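Local atomic coordinates of propionate kinase (Francisella tularensis subsp. tularensis, PDB entry 3KHY), a protein that probably catalyses the reversible, magnesium-dependent transfer of phosphate between ATP and a short-chain carboxylate such as acetate, working as a homodimer of the acetokinase family. Residues A[85-90]-A[115-120]; A[95-100]-A[137-142]. All coordinates share one frame; numbering follows the deposited sequence.

Overall arrangement
Past the first five strands and helix 59-72, the chain enters strand 79-86 and leaves it into the loop at 87-90, the first half of interaction 1. It next forms the short strand 97-98, the first half of interaction 2, and only then, past helix 101-109, reaches 115-120, where interaction 1 closes at the start of helix 118-131. That helix leads into strand 137-141, which closes interaction 2, so the two loops cross instead of nesting. Strands 79-86 and 137-141 are parallel neighbours in one sheet, and V86 bonds through its backbone to V140 and D142. Interaction 1 ties the helix start to the loop after a strand; interaction 2 adds the edge strand.

Interaction 1. Residues A[85-90]-A[115-120]; sequences RVVHGG and PLHNPA
N118, in the first turn of helix 118-131, reaches the end of strand 79-86 and the loop after it, meeting V86, V87 and H88. Its CB leaves the backbone pointing neither at the loop nor from it, and the chain then bends so that the carboxamide comes nearer. CG lies 3.7 Å from H88 O. Beyond it the amide divides its two ends: ND2 gives a hydrogen to H88 O at 2.9 Å, nearly straight at 175° and in the plane of both the amide and the carbonyl. An asparagine suits this place because one short, flat group can offer an N-H to a main-chain oxygen. On the other branch, OD1 faces methyls, with V87 CG2 at 3.6 Å and V86 CG1 at 3.8 Å.

V87 uses the same methyl twice. With chi1 at -59°, CG2 stands between the backbone N and the carbonyl carbon, and from there it also touches H117 CB at 3.5 Å. In the loop itself, H88 ND1 accepts a bond from G90 N at 3.1 Å, in the ring plane. V87 also packs on D142, the predicted proton donor/acceptor, and R85 forms salt bridges to D142 and E372.

The amide is thus used unevenly: one N-H of ND2 ties the loop's main-chain oxygen to the helix start, whereas OD1 is buried against methyl groups without a polar partner, which probably costs some energy.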
loop_
_atom_site.group_PDB
_atom_site.type_symbol
_atom_site.label_atom_id
_atom_site.label_comp_id
_atom_site.label_asym_id
_atom_site.label_seq_id
_atom_site.Cartn_x
_atom_site.Cartn_y
_atom_site.Cartn_z
ATOM N N ARG A 85 -2.974 27.834 -6.579
ATOM C CA ARG A 85 -2.788 26.430 -6.259
ATOM C C ARG A 85 -3.017 25.631 -7.528
ATOM O O ARG A 85 -3.969 25.893 -8.269
ATOM C CB ARG A 85 -3.791 25.989 -5.190
ATOM C CG ARG A 85 -3.556 24.575 -4.668
ATOM C CD ARG A 85 -4.510 24.269 -3.507
ATOM N NE ARG A 85 -4.043 23.139 -2.716
ATOM C CZ ARG A 85 -3.611 23.239 -1.461
ATOM N NH1 ARG A 85 -3.610 24.417 -0.847
ATOM N NH2 ARG A 85 -3.198 22.159 -0.812
ATOM N N VAL A 86 -2.125 24.681 -7.795
ATOM C CA VAL A 86 -2.326 23.711 -8.852
ATOM C C VAL A 86 -2.120 22.330 -8.247
ATOM O O VAL A 86 -1.066 22.049 -7.686
ATOM C CB VAL A 86 -1.352 23.941 -10.022
ATOM C CG1 VAL A 86 -1.466 22.815 -11.041
ATOM C CG2 VAL A 86 -1.639 25.293 -10.680
ATOM N N VAL A 87 -3.126 21.468 -8.352
ATOM C CA VAL A 87 -3.081 20.181 -7.663
ATOM C C VAL A 87 -2.037 19.214 -8.222
ATOM O O VAL A 87 -1.426 18.464 -7.463
ATOM C CB VAL A 87 -4.486 19.517 -7.589
ATOM C CG1 VAL A 87 -5.470 20.442 -6.860
ATOM C CG2 VAL A 87 -5.009 19.195 -8.977
ATOM N N HIS A 88 -1.796 19.227 -9.532
ATOM C CA HIS A 88 -0.866 18.247 -10.094
ATOM C C HIS A 88 0.068 18.806 -11.166
ATOM O O HIS A 88 -0.388 19.262 -12.212
ATOM C CB HIS A 88 -1.629 17.037 -10.639
ATOM C CG HIS A 88 -0.886 15.745 -10.510
ATOM N ND1 HIS A 88 0.365 15.551 -11.047
ATOM C CD2 HIS A 88 -1.223 14.579 -9.907
ATOM C CE1 HIS A 88 0.768 14.319 -10.791
ATOM N NE2 HIS A 88 -0.178 13.707 -10.099
ATOM N N GLY A 89 1.376 18.755 -10.898
ATOM C CA GLY A 89 2.392 19.224 -11.838
ATOM C C GLY A 89 3.272 18.134 -12.438
ATOM O O GLY A 89 4.314 18.422 -13.049
ATOM N N GLY A 90 2.862 16.879 -12.267
ATOM C CA GLY A 90 3.581 15.750 -12.841
ATOM C C GLY A 90 5.064 15.795 -12.524
ATOM O O GLY A 90 5.465 16.228 -11.442
ATOM N N PRO A 115 -7.622 15.321 -14.285
ATOM C CA PRO A 115 -8.514 15.724 -15.379
ATOM C C PRO A 115 -9.661 16.638 -14.953
ATOM O O PRO A 115 -10.212 17.330 -15.805
ATOM C CB PRO A 115 -9.050 14.386 -15.900
ATOM C CG PRO A 115 -8.922 13.452 -14.734
ATOM C CD PRO A 115 -7.660 13.868 -14.044
ATOM N N LEU A 116 -10.011 16.649 -13.669
ATOM C CA LEU A 116 -11.120 17.484 -13.201
ATOM C C LEU A 116 -10.675 18.803 -12.567
ATOM O O LEU A 116 -11.504 19.662 -12.279
ATOM C CB LEU A 116 -11.986 16.712 -12.207
ATOM C CG LEU A 116 -12.531 15.367 -12.682
ATOM C CD1 LEU A 116 -13.209 14.636 -11.534
ATOM C CD2 LEU A 116 -13.483 15.549 -13.859
ATOM N N HIS A 117 -9.377 18.966 -12.341
ATOM C CA HIS A 117 -8.899 20.149 -11.631
ATOM C C HIS A 117 -7.977 21.029 -12.466
ATOM O O HIS A 117 -8.106 22.250 -12.447
ATOM C CB HIS A 117 -8.177 19.749 -10.345
ATOM C CG HIS A 117 -9.078 19.150 -9.313
ATOM N ND1 HIS A 117 -9.195 17.790 -9.126
ATOM C CD2 HIS A 117 -9.917 19.726 -8.420
ATOM C CE1 HIS A 117 -10.058 17.554 -8.154
ATOM N NE2 HIS A 117 -10.514 18.713 -7.712
ATOM N N ASN A 118 -7.036 20.414 -13.181
ATOM C CA ASN A 118 -6.044 21.202 -13.890
ATOM C C ASN A 118 -6.670 22.132 -14.934
ATOM O O ASN A 118 -6.193 23.247 -15.133
ATOM C CB ASN A 118 -4.926 20.323 -14.479
ATOM C CG ASN A 118 -3.806 20.038 -13.469
ATOM O OD1 ASN A 118 -3.989 20.179 -12.264
ATOM N ND2 ASN A 118 -2.639 19.649 -13.969
ATOM N N PRO A 119 -7.745 21.682 -15.601
ATOM C CA PRO A 119 -8.439 22.601 -16.515
ATOM C C PRO A 119 -8.991 23.833 -15.800
ATOM O O PRO A 119 -8.832 24.943 -16.305
ATOM C CB PRO A 119 -9.587 21.749 -17.065
ATOM C CG PRO A 119 -9.087 20.348 -16.971
ATOM C CD PRO A 119 -8.252 20.302 -15.716
ATOM N N ALA A 120 -9.632 23.640 -14.648
ATOM C CA ALA A 120 -10.171 24.762 -13.877
ATOM C C ALA A 120 -9.059 25.686 -13.367
ATOM O O ALA A 120 -9.226 26.905 -13.336
ATOM C CB ALA A 120 -11.029 24.263 -12.724
#

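Interaction 2. Residues A[95-100]-A[137-142]; sequences KSVLIN and QVAVFD
The short strand 97-98 forms the edge, within this chain, of the mixed eight-stranded sheet, pairing antiparallel with strand 137-141. V97 and A139 make a hydrogen-bonded pair: V97 N gives to A139 O at 3.2 Å, and A139 N gives to V97 O at 2.9 Å. Two residues on, I99 N gives to Q137 O at 2.7 Å, nearly straight at the hydrogen but tilted 34° from the carbonyl plane. L98 and V138 form the non-hydrogen-bonded pair between, with the CA of each giving a CA-H...O contact to a carbonyl of the other strand.

Acetokinases belong to the actin-like ATPase clan, and strand 137-141 leads straight into D142, the predicted proton donor/acceptor, which is held by a salt bridge to R85. The edge strand lies beside the strand that ends one residue before D142. On the face of V97 and A139, V97 CG2 meets the F141 ring at its edge, in plane, 3.9 Å from CE2; F93 stacks on the same ring. I99, beyond the pair, folds back with chi2 at -64°, which brings CD1 to 3.8 Å from A139 CB; the alanine's small methyl leaves room for it. On the face of L98 and V138, branched ends meet, L98 CD2 lying 3.8 Å from V138 CG2.

S96 is small enough to set its hydroxyl against V140, OG to CG2 3.5 Å, while the oxygen bonds to E379 of helix 372-382. A water donates to S96 OG and accepts from F141 N at 2.9 Å, spanning the strands where direct bonding has ended.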
loop_
_atom_site.group_PDB
_atom_site.type_symbol
_atom_site.label_atom_id
_atom_site.label_comp_id
_atom_site.label_asym_id
_atom_site.label_seq_id
_atom_site.Cartn_x
_atom_site.Cartn_y
_atom_site.Cartn_z
ATOM N N LYS A 95 9.243 22.822 -8.348
ATOM C CA LYS A 95 9.180 24.057 -7.582
ATOM C C LYS A 95 8.145 24.974 -8.211
ATOM O O LYS A 95 7.648 24.699 -9.301
ATOM C CB LYS A 95 10.543 24.746 -7.595
ATOM C CG LYS A 95 11.035 25.031 -8.997
ATOM C CD LYS A 95 12.392 25.717 -9.015
ATOM C CE LYS A 95 12.872 25.901 -10.445
ATOM N NZ LYS A 95 14.277 26.388 -10.515
ATOM N N SER A 96 7.820 26.064 -7.524
ATOM C CA SER A 96 6.850 27.023 -8.033
ATOM C C SER A 96 7.434 27.761 -9.235
ATOM O O SER A 96 8.650 27.858 -9.367
ATOM C CB SER A 96 6.456 28.002 -6.926
ATOM O OG SER A 96 5.926 27.287 -5.806
ATOM N N VAL A 97 6.573 28.270 -10.113
ATOM C CA VAL A 97 7.035 28.924 -11.338
ATOM C C VAL A 97 6.135 30.078 -11.741
ATOM O O VAL A 97 4.916 30.038 -11.545
ATOM C CB VAL A 97 7.076 27.952 -12.543
ATOM C CG1 VAL A 97 8.071 26.835 -12.303
ATOM C CG2 VAL A 97 5.676 27.399 -12.826
ATOM N N LEU A 98 6.744 31.112 -12.306
ATOM C CA LEU A 98 5.979 32.200 -12.891
ATOM C C LEU A 98 5.147 31.656 -14.038
ATOM O O LEU A 98 5.595 30.785 -14.778
ATOM C CB LEU A 98 6.909 33.297 -13.397
ATOM C CG LEU A 98 7.577 34.124 -12.300
ATOM C CD1 LEU A 98 8.905 34.695 -12.789
ATOM C CD2 LEU A 98 6.636 35.231 -11.822
ATOM N N ILE A 99 3.930 32.165 -14.171
ATOM C CA ILE A 99 3.039 31.764 -15.245
ATOM C C ILE A 99 3.425 32.456 -16.539
ATOM O O ILE A 99 3.436 33.680 -16.609
ATOM C CB ILE A 99 1.580 32.165 -14.947
ATOM C CG1 ILE A 99 0.994 31.279 -13.848
ATOM C CG2 ILE A 99 0.739 32.074 -16.217
ATOM C CD1 ILE A 99 0.901 29.833 -14.238
ATOM N N ASN A 100 3.735 31.666 -17.561
ATOM C CA ASN A 100 3.917 32.186 -18.909
ATOM C C ASN A 100 3.492 31.122 -19.907
ATOM O O ASN A 100 3.093 30.028 -19.514
ATOM C CB ASN A 100 5.370 32.597 -19.139
ATOM C CG ASN A 100 6.343 31.536 -18.690
ATOM O OD1 ASN A 100 6.386 30.443 -19.253
ATOM N ND2 ASN A 100 7.124 31.846 -17.661
ATOM N N GLN A 137 1.896 36.310 -12.180
ATOM C CA GLN A 137 1.184 35.177 -11.607
ATOM C C GLN A 137 2.132 34.003 -11.393
ATOM O O GLN A 137 3.062 33.786 -12.174
ATOM C CB GLN A 137 0.008 34.774 -12.497
ATOM C CG GLN A 137 -0.893 35.939 -12.872
ATOM C CD GLN A 137 -2.200 35.494 -13.493
ATOM O OE1 GLN A 137 -2.540 35.900 -14.601
ATOM N NE2 GLN A 137 -2.941 34.663 -12.783
ATOM N N VAL A 138 1.893 33.254 -10.323
ATOM C CA VAL A 138 2.735 32.118 -9.962
ATOM C C VAL A 138 1.873 30.881 -9.702
ATOM O O VAL A 138 0.790 30.985 -9.123
ATOM C CB VAL A 138 3.581 32.435 -8.707
ATOM C CG1 VAL A 138 4.168 31.158 -8.098
ATOM C CG2 VAL A 138 4.686 33.430 -9.047
ATOM N N ALA A 139 2.353 29.721 -10.155
ATOM C CA ALA A 139 1.692 28.443 -9.889
ATOM C C ALA A 139 2.468 27.663 -8.818
ATOM O O ALA A 139 3.692 27.531 -8.903
ATOM C CB ALA A 139 1.592 27.630 -11.158
ATOM N N VAL A 140 1.750 27.170 -7.811
ATOM C CA VAL A 140 2.342 26.406 -6.719
ATOM C C VAL A 140 1.670 25.032 -6.684
ATOM O O VAL A 140 0.456 24.939 -6.463
ATOM C CB VAL A 140 2.124 27.119 -5.374
ATOM C CG1 VAL A 140 2.767 26.332 -4.234
ATOM C CG2 VAL A 140 2.670 28.558 -5.425
ATOM N N PHE A 141 2.456 23.980 -6.887
ATOM C CA PHE A 141 1.927 22.636 -7.136
ATOM C C PHE A 141 1.919 21.753 -5.887
ATOM O O PHE A 141 2.922 21.679 -5.178
ATOM C CB PHE A 141 2.756 21.953 -8.230
ATOM C CG PHE A 141 2.932 22.791 -9.463
ATOM C CD1 PHE A 141 2.025 22.706 -10.507
ATOM C CD2 PHE A 141 3.988 23.686 -9.563
ATOM C CE1 PHE A 141 2.175 23.498 -11.648
ATOM C CE2 PHE A 141 4.146 24.478 -10.693
ATOM C CZ PHE A 141 3.237 24.382 -11.738
ATOM N N ASP A 142 0.796 21.073 -5.638
ATOM C CA ASP A 142 0.666 20.169 -4.488
ATOM C C ASP A 142 1.626 18.991 -4.602
ATOM O O ASP A 142 1.857 18.277 -3.627
ATOM C CB ASP A 142 -0.755 19.604 -4.387
ATOM C CG ASP A 142 -1.799 20.666 -4.068
ATOM O OD1 ASP A 142 -1.435 21.775 -3.622
ATOM O OD2 ASP A 142 -2.998 20.382 -4.268
HETATM O O HOH W 1 5.294 24.407 -6.226
#